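Local coordinates for ribosomal RNA processing protein 6 (Trypanosoma brucei brucei, PDB 4NLC) that probably acts as a 3'-5' exoribonuclease that digests single-stranded RNA in ribosomal RNA processing, at residues R156-Q159 against K160-L164. The protein carries 1 engineered substitution. Sequence-based numbering, arbitrary orientation.
Sequences RWLQ and KDFGL
L158 packs against F162 and L164 near the C-terminal end of helix 152-162, inside the beta-alpha-beta unit (strand 145-148, this helix, strand 169-171) of the RNase H-like exonuclease domain. The tight part centres on L158 O, which accepts two amides from opposite faces of its carbonyl plane: F162 N at 3.0 Å, 44° out of that plane, and L164 N at 3.1 Å, 56° out of it. Between these donors G163 has left-handed backbone angles (positive phi), and G163 N bonds Q159 O at 3.1 Å. This turn of the chain brings L164 CB within 4.0 Å of L158 CB, while L158 CD2 meets F162 CD2 at 4.0 Å; M112 and L97 on the central sheet continue this buried packing. The Q159 amide is held by E263 O and Y265 N, and a water adds a link from its NE2 to L164 O.

On the partly exposed flank, W157 and K160 merely lie side by side, and polar ends bond elsewhere. K160 NZ bonds H99 and Q106, and H99 also stacks on the W157 ring. D161 OD1 forms a salt bridge with R129, and OD2 a hydrogen bond with T109 OG1. The K160 bend at chi3 (71°) carries NZ obliquely to within 3.5 Å of W157 CD1.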
ATOM      1  N   ARG A 156       5.716  -1.978   2.294  1.00 22.51           N
ATOM      2  CA  ARG A 156       5.236  -3.229   1.715  1.00 23.63           C
ATOM      3  C   ARG A 156       4.875  -3.041   0.232  1.00 27.44           C
ATOM      4  O   ARG A 156       5.297  -3.815  -0.610  1.00 29.39           O
ATOM      5  CB  ARG A 156       4.040  -3.747   2.546  1.00 22.15           C
ATOM      6  CG  ARG A 156       4.506  -4.440   3.820  1.00 28.49           C
ATOM      7  CD  ARG A 156       3.357  -4.666   4.796  1.00 37.34           C
ATOM      8  NE  ARG A 156       3.835  -4.627   6.180  1.00 57.36           N
ATOM      9  CZ  ARG A 156       4.194  -5.696   6.885  1.00 73.39           C
ATOM     10  NH1 ARG A 156       4.128  -6.909   6.345  1.00 70.92           N
ATOM     11  NH2 ARG A 156       4.610  -5.562   8.134  1.00 51.61           N
ATOM     12  N   TRP A 157       4.101  -2.021  -0.075  1.00 24.96           N
ATOM     13  CA  TRP A 157       3.658  -1.673  -1.426  1.00 25.12           C
ATOM     14  C   TRP A 157       4.814  -1.542  -2.394  1.00 28.93           C
ATOM     15  O   TRP A 157       4.777  -2.167  -3.461  1.00 28.16           O
ATOM     16  CB  TRP A 157       2.832  -0.379  -1.389  1.00 24.13           C
ATOM     17  CG  TRP A 157       1.533  -0.510  -0.633  1.00 26.30           C
ATOM     18  CD1 TRP A 157       0.901  -1.670  -0.274  1.00 29.91           C
ATOM     19  CD2 TRP A 157       0.698   0.563  -0.171  1.00 26.44           C
ATOM     20  NE1 TRP A 157      -0.282  -1.384   0.372  1.00 30.37           N
ATOM     21  CE2 TRP A 157      -0.440  -0.020   0.435  1.00 31.51           C
ATOM     22  CE3 TRP A 157       0.772   1.965  -0.258  1.00 27.95           C
ATOM     23  CZ2 TRP A 157      -1.488   0.749   0.969  1.00 31.08           C
ATOM     24  CZ3 TRP A 157      -0.258   2.729   0.290  1.00 29.58           C
ATOM     25  CH2 TRP A 157      -1.377   2.120   0.886  1.00 30.60           C
ATOM     26  N   LEU A 158       5.874  -0.768  -1.996  1.00 25.01           N
ATOM     27  CA  LEU A 158       7.074  -0.518  -2.800  1.00 24.39           C
ATOM     28  C   LEU A 158       7.726  -1.825  -3.216  1.00 25.86           C
ATOM     29  O   LEU A 158       8.202  -1.951  -4.334  1.00 23.86           O
ATOM     30  CB  LEU A 158       8.090   0.357  -2.016  1.00 24.69           C
ATOM     31  CG  LEU A 158       7.805   1.881  -1.901  1.00 28.16           C
ATOM     32  CD1 LEU A 158       8.879   2.571  -1.062  1.00 27.39           C
ATOM     33  CD2 LEU A 158       7.799   2.534  -3.236  1.00 27.88           C
ATOM     34  N   GLN A 159       7.705  -2.811  -2.317  1.00 23.33           N
ATOM     35  CA  GLN A 159       8.267  -4.128  -2.569  1.00 24.02           C
ATOM     36  C   GLN A 159       7.406  -4.906  -3.544  1.00 26.33           C
ATOM     37  O   GLN A 159       7.880  -5.310  -4.597  1.00 25.58           O
ATOM     38  CB  GLN A 159       8.477  -4.909  -1.258  1.00 25.47           C
ATOM     39  CG  GLN A 159       9.447  -4.226  -0.304  1.00 28.14           C
ATOM     40  CD  GLN A 159       9.574  -4.965   1.001  1.00 35.97           C
ATOM     41  OE1 GLN A 159       9.373  -6.183   1.080  1.00 26.65           O
ATOM     42  NE2 GLN A 159       9.973  -4.254   2.044  1.00 26.74           N
ATOM     43  N   LYS A 160       6.151  -5.118  -3.189  1.00 23.80           N
ATOM     44  CA  LYS A 160       5.177  -5.852  -3.993  1.00 23.42           C
ATOM     45  C   LYS A 160       5.160  -5.397  -5.446  1.00 27.49           C
ATOM     46  O   LYS A 160       5.239  -6.224  -6.359  1.00 27.57           O
ATOM     47  CB  LYS A 160       3.773  -5.672  -3.361  1.00 25.29           C
ATOM     48  CG  LYS A 160       2.570  -6.067  -4.244  1.00 24.21           C
ATOM     49  CD  LYS A 160       1.211  -5.760  -3.549  1.00 29.25           C
ATOM     50  CE  LYS A 160       0.834  -4.267  -3.418  1.00 26.34           C
ATOM     51  NZ  LYS A 160      -0.356  -4.070  -2.532  1.00 23.75           N
ATOM     52  N   ASP A 161       5.057  -4.078  -5.656  1.00 24.06           N
ATOM     53  CA  ASP A 161       4.865  -3.516  -6.983  1.00 22.90           C
ATOM     54  C   ASP A 161       6.112  -3.210  -7.753  1.00 30.56           C
ATOM     55  O   ASP A 161       6.067  -3.268  -8.977  1.00 32.64           O
ATOM     56  CB  ASP A 161       3.988  -2.261  -6.892  1.00 22.08           C
ATOM     57  CG  ASP A 161       2.551  -2.577  -6.490  1.00 27.96           C
ATOM     58  OD1 ASP A 161       1.906  -3.373  -7.194  1.00 29.17           O
ATOM     59  OD2 ASP A 161       2.066  -1.998  -5.472  1.00 27.27           O
ATOM     60  N   PHE A 162       7.187  -2.786  -7.082  1.00 27.49           N
ATOM     61  CA  PHE A 162       8.358  -2.291  -7.813  1.00 27.42           C
ATOM     62  C   PHE A 162       9.742  -2.810  -7.400  1.00 30.47           C
ATOM     63  O   PHE A 162      10.739  -2.301  -7.918  1.00 30.11           O
ATOM     64  CB  PHE A 162       8.380  -0.743  -7.708  1.00 28.15           C
ATOM     65  CG  PHE A 162       7.044  -0.029  -7.739  1.00 28.30           C
ATOM     66  CD1 PHE A 162       6.247  -0.054  -8.886  1.00 29.40           C
ATOM     67  CD2 PHE A 162       6.631   0.753  -6.662  1.00 28.60           C
ATOM     68  CE1 PHE A 162       5.028   0.640  -8.929  1.00 30.44           C
ATOM     69  CE2 PHE A 162       5.414   1.445  -6.706  1.00 30.88           C
ATOM     70  CZ  PHE A 162       4.624   1.392  -7.840  1.00 28.88           C
ATOM     71  N   GLY A 163       9.812  -3.713  -6.426  1.00 26.76           N
ATOM     72  CA  GLY A 163      11.093  -4.167  -5.884  1.00 25.40           C
ATOM     73  C   GLY A 163      11.919  -3.004  -5.339  1.00 27.05           C
ATOM     74  O   GLY A 163      13.149  -3.006  -5.465  1.00 25.85           O
ATOM     75  N   LEU A 164      11.236  -1.993  -4.715  1.00 22.63           N
ATOM     76  CA  LEU A 164      11.860  -0.814  -4.103  1.00 21.88           C
ATOM     77  C   LEU A 164      11.966  -0.933  -2.577  1.00 26.87           C
ATOM     78  O   LEU A 164      11.019  -1.355  -1.904  1.00 26.25           O
ATOM     79  CB  LEU A 164      11.176   0.512  -4.536  1.00 21.19           C
ATOM     80  CG  LEU A 164      11.338   0.894  -6.012  1.00 23.93           C
ATOM     81  CD1 LEU A 164      10.494   2.114  -6.384  1.00 23.13           C
ATOM     82  CD2 LEU A 164      12.779   1.162  -6.345  1.00 28.04           C
TER
HETATM   83  O   HOH W   1      10.310  -1.211   0.820  1.00 24.56           O